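Local coordinates for protein putative metalloprotease II (Bacteroides fragilis, PDB 4ON1) that is a putative zinc-dependent metalloendopeptidase, probably hydrolysing peptide bonds within proteins outside the cell, at residues 101-112 / 152-162. Numbering follows the deposited sequence.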
loop_
_atom_site.group_PDB
_atom_site.type_symbol
_atom_site.label_atom_id
_atom_site.label_comp_id
_atom_site.label_asym_id
_atom_site.label_seq_id
_atom_site.Cartn_x
_atom_site.Cartn_y
_atom_site.Cartn_z
ATOM N N GLY A 101 10.604 17.598 5.389
ATOM C CA GLY A 101 11.172 16.834 4.294
ATOM C C GLY A 101 11.027 15.328 4.428
ATOM O O GLY A 101 11.277 14.592 3.472
ATOM N N ASP A 102 10.631 14.862 5.608
ATOM C CA ASP A 102 10.450 13.430 5.830
ATOM C C ASP A 102 8.999 13.005 5.660
ATOM O O ASP A 102 8.073 13.754 5.987
ATOM C CB ASP A 102 10.942 13.021 7.224
ATOM C CG ASP A 102 12.455 12.989 7.322
ATOM O OD1 ASP A 102 13.126 13.211 6.290
ATOM O OD2 ASP A 102 12.974 12.733 8.428
ATOM N N LEU A 103 8.807 11.805 5.123
ATOM C CA LEU A 103 7.482 11.208 5.057
ATOM C C LEU A 103 7.132 10.566 6.408
ATOM O O LEU A 103 7.842 9.676 6.889
ATOM C CB LEU A 103 7.414 10.181 3.931
ATOM C CG LEU A 103 6.038 9.587 3.660
ATOM C CD1 LEU A 103 5.151 10.666 3.073
ATOM C CD2 LEU A 103 6.144 8.406 2.706
ATOM N N ILE A 104 6.050 11.033 7.022
ATOM C CA ILE A 104 5.676 10.602 8.373
ATOM C C ILE A 104 4.337 9.870 8.395
ATOM O O ILE A 104 3.364 10.337 7.807
ATOM C CB ILE A 104 5.589 11.804 9.327
ATOM C CG1 ILE A 104 6.885 12.623 9.265
ATOM C CG2 ILE A 104 5.301 11.342 10.750
ATOM C CD1 ILE A 104 8.118 11.862 9.720
ATOM N N ASP A 105 4.302 8.712 9.053
ATOM C CA ASP A 105 3.058 7.959 9.262
ATOM C C ASP A 105 2.542 8.139 10.691
ATOM O O ASP A 105 3.283 7.907 11.650
ATOM C CB ASP A 105 3.273 6.464 8.991
ATOM C CG ASP A 105 2.526 5.965 7.762
ATOM O OD1 ASP A 105 1.595 6.654 7.293
ATOM O OD2 ASP A 105 2.868 4.869 7.271
ATOM N N TYR A 106 1.289 8.561 10.835
ATOM C CA TYR A 106 0.639 8.577 12.149
ATOM C C TYR A 106 -0.384 7.455 12.180
ATOM O O TYR A 106 -1.260 7.400 11.321
ATOM C CB TYR A 106 -0.036 9.923 12.440
ATOM C CG TYR A 106 0.887 11.116 12.401
ATOM C CD1 TYR A 106 1.428 11.636 13.567
ATOM C CD2 TYR A 106 1.213 11.729 11.199
ATOM C CE1 TYR A 106 2.271 12.728 13.537
ATOM C CE2 TYR A 106 2.057 12.821 11.157
ATOM C CZ TYR A 106 2.584 13.316 12.330
ATOM O OH TYR A 106 3.427 14.407 12.293
ATOM N N ILE A 107 -0.270 6.562 13.162
ATOM C CA ILE A 107 -1.068 5.341 13.186
ATOM C C ILE A 107 -1.866 5.245 14.489
ATOM O O ILE A 107 -1.302 5.358 15.583
ATOM C CB ILE A 107 -0.156 4.096 13.021
ATOM C CG1 ILE A 107 0.641 4.191 11.711
ATOM C CG2 ILE A 107 -0.957 2.800 13.111
ATOM C CD1 ILE A 107 1.973 3.439 11.745
ATOM N N VAL A 108 -3.179 5.068 14.366
ATOM C CA VAL A 108 -4.055 4.895 15.520
ATOM C C VAL A 108 -4.960 3.680 15.338
ATOM O O VAL A 108 -5.655 3.564 14.338
ATOM C CB VAL A 108 -4.933 6.158 15.772
ATOM C CG1 VAL A 108 -4.098 7.287 16.309
ATOM C CG2 VAL A 108 -5.635 6.615 14.492
ATOM N N TYR A 109 -4.949 2.784 16.322
ATOM C CA TYR A 109 -5.839 1.625 16.339
ATOM C C TYR A 109 -6.952 1.811 17.358
ATOM O O TYR A 109 -6.728 2.370 18.425
ATOM C CB TYR A 109 -5.058 0.350 16.656
ATOM C CG TYR A 109 -4.422 -0.285 15.441
ATOM C CD1 TYR A 109 -3.344 0.313 14.800
ATOM C CD2 TYR A 109 -4.899 -1.489 14.944
ATOM C CE1 TYR A 109 -2.766 -0.271 13.686
ATOM C CE2 TYR A 109 -4.323 -2.083 13.845
ATOM C CZ TYR A 109 -3.260 -1.468 13.218
ATOM O OH TYR A 109 -2.694 -2.063 12.122
ATOM N N LYS A 110 -8.156 1.352 17.031
ATOM C CA LYS A 110 -9.280 1.536 17.942
ATOM C C LYS A 110 -9.106 0.718 19.215
ATOM O O LYS A 110 -9.348 1.207 20.324
ATOM C CB LYS A 110 -10.602 1.177 17.271
ATOM C CG LYS A 110 -11.790 1.366 18.202
ATOM C CD LYS A 110 -13.124 1.165 17.501
ATOM C CE LYS A 110 -13.206 -0.200 16.857
ATOM N NZ LYS A 110 -14.539 -0.432 16.226
ATOM N N ASP A 111 -8.677 -0.523 19.051
ATOM C CA ASP A 111 -8.514 -1.429 20.182
ATOM C C ASP A 111 -7.175 -1.182 20.877
ATOM O O ASP A 111 -6.120 -1.262 20.247
ATOM C CB ASP A 111 -8.621 -2.880 19.714
ATOM C CG ASP A 111 -8.438 -3.871 20.846
ATOM O OD1 ASP A 111 -9.451 -4.249 21.474
ATOM O OD2 ASP A 111 -7.282 -4.263 21.113
ATOM N N LYS A 112 -7.222 -0.866 22.170
ATOM C CA LYS A 112 -6.009 -0.532 22.915
ATOM C C LYS A 112 -4.984 -1.666 22.933
ATOM O O LYS A 112 -3.784 -1.419 22.791
ATOM C CB LYS A 112 -6.347 -0.148 24.360
ATOM C CG LYS A 112 -5.106 -0.016 25.238
ATOM C CD LYS A 112 -5.381 0.512 26.638
ATOM C CE LYS A 112 -4.066 0.802 27.365
ATOM N NZ LYS A 112 -4.243 1.618 28.600
ATOM N N ASP A 152 -0.700 3.591 28.382
ATOM C CA ASP A 152 -1.832 3.836 27.496
ATOM C C ASP A 152 -1.397 4.575 26.229
ATOM O O ASP A 152 -1.303 5.799 26.218
ATOM C CB ASP A 152 -2.905 4.646 28.229
ATOM C CG ASP A 152 -4.274 4.529 27.585
ATOM O OD1 ASP A 152 -4.369 3.956 26.478
ATOM O OD2 ASP A 152 -5.255 5.017 28.186
ATOM N N ILE A 153 -1.147 3.835 25.156
ATOM C CA ILE A 153 -0.656 4.446 23.922
ATOM C C ILE A 153 -1.798 5.018 23.083
ATOM O O ILE A 153 -2.783 4.332 22.802
ATOM C CB ILE A 153 0.155 3.442 23.094
ATOM C CG1 ILE A 153 1.360 2.985 23.913
ATOM C CG2 ILE A 153 0.611 4.063 21.771
ATOM C CD1 ILE A 153 2.240 2.013 23.208
ATOM N N LYS A 154 -1.651 6.281 22.695
ATOM C CA LYS A 154 -2.657 7.000 21.914
ATOM C C LYS A 154 -2.458 6.791 20.409
ATOM O O LYS A 154 -3.390 6.460 19.671
ATOM C CB LYS A 154 -2.582 8.501 22.234
ATOM C CG LYS A 154 -2.645 8.838 23.728
ATOM C CD LYS A 154 -4.036 9.242 24.159
ATOM C CE LYS A 154 -4.134 10.744 24.316
ATOM N NZ LYS A 154 -5.549 11.200 24.410
ATOM N N ASN A 155 -1.227 7.021 19.970
ATOM C CA ASN A 155 -0.844 6.883 18.573
ATOM C C ASN A 155 0.624 6.529 18.412
ATOM O O ASN A 155 1.408 6.621 19.359
ATOM C CB ASN A 155 -1.134 8.177 17.824
ATOM C CG ASN A 155 -0.332 9.340 18.358
ATOM O OD1 ASN A 155 0.860 9.477 18.061
ATOM N ND2 ASN A 155 -0.980 10.191 19.152
ATOM N N ILE A 156 0.984 6.162 17.191
ATOM C CA ILE A 156 2.356 5.865 16.822
ATOM C C ILE A 156 2.740 6.773 15.661
ATOM O O ILE A 156 1.979 6.920 14.711
ATOM C CB ILE A 156 2.540 4.397 16.391
ATOM C CG1 ILE A 156 2.146 3.450 17.516
ATOM C CG2 ILE A 156 3.970 4.141 16.015
ATOM C CD1 ILE A 156 2.853 3.736 18.794
ATOM N N ARG A 157 3.916 7.383 15.752
ATOM C CA ARG A 157 4.442 8.251 14.703
ATOM C C ARG A 157 5.723 7.640 14.143
ATOM O O ARG A 157 6.718 7.519 14.853
ATOM C CB ARG A 157 4.706 9.648 15.268
ATOM C CG ARG A 157 5.238 10.671 14.283
ATOM C CD ARG A 157 5.777 11.856 15.056
ATOM N NE ARG A 157 6.006 13.026 14.217
ATOM C CZ ARG A 157 7.119 13.243 13.528
ATOM N NH1 ARG A 157 8.106 12.356 13.557
ATOM N NH2 ARG A 157 7.240 14.351 12.805
ATOM N N ILE A 158 5.688 7.249 12.876
ATOM C CA ILE A 158 6.819 6.582 12.241
ATOM C C ILE A 158 7.420 7.461 11.151
ATOM O O ILE A 158 6.705 7.926 10.265
ATOM C CB ILE A 158 6.414 5.244 11.605
ATOM C CG1 ILE A 158 5.649 4.380 12.603
ATOM C CG2 ILE A 158 7.650 4.509 11.100
ATOM C CD1 ILE A 158 6.532 3.876 13.724
ATOM N N ASP A 159 8.730 7.677 11.202
ATOM C CA ASP A 159 9.397 8.386 10.120
ATOM C C ASP A 159 9.769 7.390 9.023
ATOM O O ASP A 159 10.756 6.667 9.143
ATOM C CB ASP A 159 10.637 9.119 10.637
ATOM C CG ASP A 159 11.147 10.167 9.664
ATOM O OD1 ASP A 159 11.593 11.236 10.132
ATOM O OD2 ASP A 159 11.111 9.924 8.438
ATOM N N ILE A 160 8.972 7.355 7.959
ATOM C CA ILE A 160 9.194 6.410 6.866
ATOM C C ILE A 160 10.520 6.678 6.160
ATOM O O ILE A 160 11.279 5.758 5.850
ATOM C CB ILE A 160 8.057 6.488 5.819
ATOM C CG1 ILE A 160 6.687 6.290 6.481
ATOM C CG2 ILE A 160 8.281 5.485 4.677
ATOM C CD1 ILE A 160 6.526 4.954 7.176
ATOM N N THR A 161 10.794 7.951 5.910
ATOM C CA THR A 161 12.020 8.348 5.240
ATOM C C THR A 161 13.250 7.846 5.991
ATOM O O THR A 161 14.180 7.317 5.386
ATOM C CB THR A 161 12.075 9.868 5.077
ATOM O OG1 THR A 161 10.966 10.287 4.269
ATOM C CG2 THR A 161 13.383 10.294 4.420
ATOM N N LYS A 162 13.246 8.006 7.311
ATOM C CA LYS A 162 14.330 7.495 8.142
ATOM C C LYS A 162 14.430 5.979 8.061
ATOM O O LYS A 162 15.518 5.433 7.873
ATOM C CB LYS A 162 14.133 7.914 9.598
ATOM C CG LYS A 162 15.106 8.964 10.097
ATOM C CD LYS A 162 14.641 10.369 9.793
ATOM C CE LYS A 162 15.322 11.372 10.718
ATOM N NZ LYS A 162 14.933 11.163 12.147
HETATM O O HOH W 1 -5.679 4.961 19.410
HETATM O O HOH W 2 -2.417 0.845 24.034
#
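Asp105 and Ile158 exchange both of their backbone bonds, as do Ile107 and Ile156, making these the hydrogen-bonded pairs of an antiparallel beta arrangement of strands 102-109 and 153-159, whose axes come within 4.6 Å at their closest. Between them lies the non-hydrogen-bonded pair Tyr106-Arg157, where the side chains pack closely. Arg157 runs extended alongside the tyrosine, its CG 3.7 Å from Tyr106 CE1, and its guanidinium stands nearly perpendicular to the ring, planes 87° apart. With chi1 at -53°, Ile104 turns CG2 away from its backbone N and over the centre of one guanidinium face. Glu49 takes both polar ends, a salt bridge from Arg157 NE and a hydrogen bond with Tyr106 OH, which should hold the arginine's rotation. The other face of the two strands, where Asp105, Ile107, Ile156 and Ile158 lie, brings Ile107 CD1 3.9 Å from Ile158 CG1; Asp105 is salt-bridged to Arg96. Where helix 160-165 begins, Thr161 OG1 receives Leu103 N in a nearly straight bond of 2.8 Å (173°). Asp159, the N-cap, accepts from Lys162 N through OD2, met from above the carboxylate plane; its OD1 lies 2.7 Å from Asp102 OD2. The other end is looser and wetter. One water bridges Tyr109 O and Lys154 O, and the exposed salt bridge of Lys112 NZ to Asp152 OD1 (3.2 Å) involves a poorly ordered aspartate. Within the fragilysin-type N-terminal domain, strand 92-99 flanks 102-109 and strand 138-142 flanks 153-159, where Lys154 and Asn155 both face Asn141, a classic beta bulge, while helix 112-126 packs Met115 on Ile156 and Ala119 on Ile153.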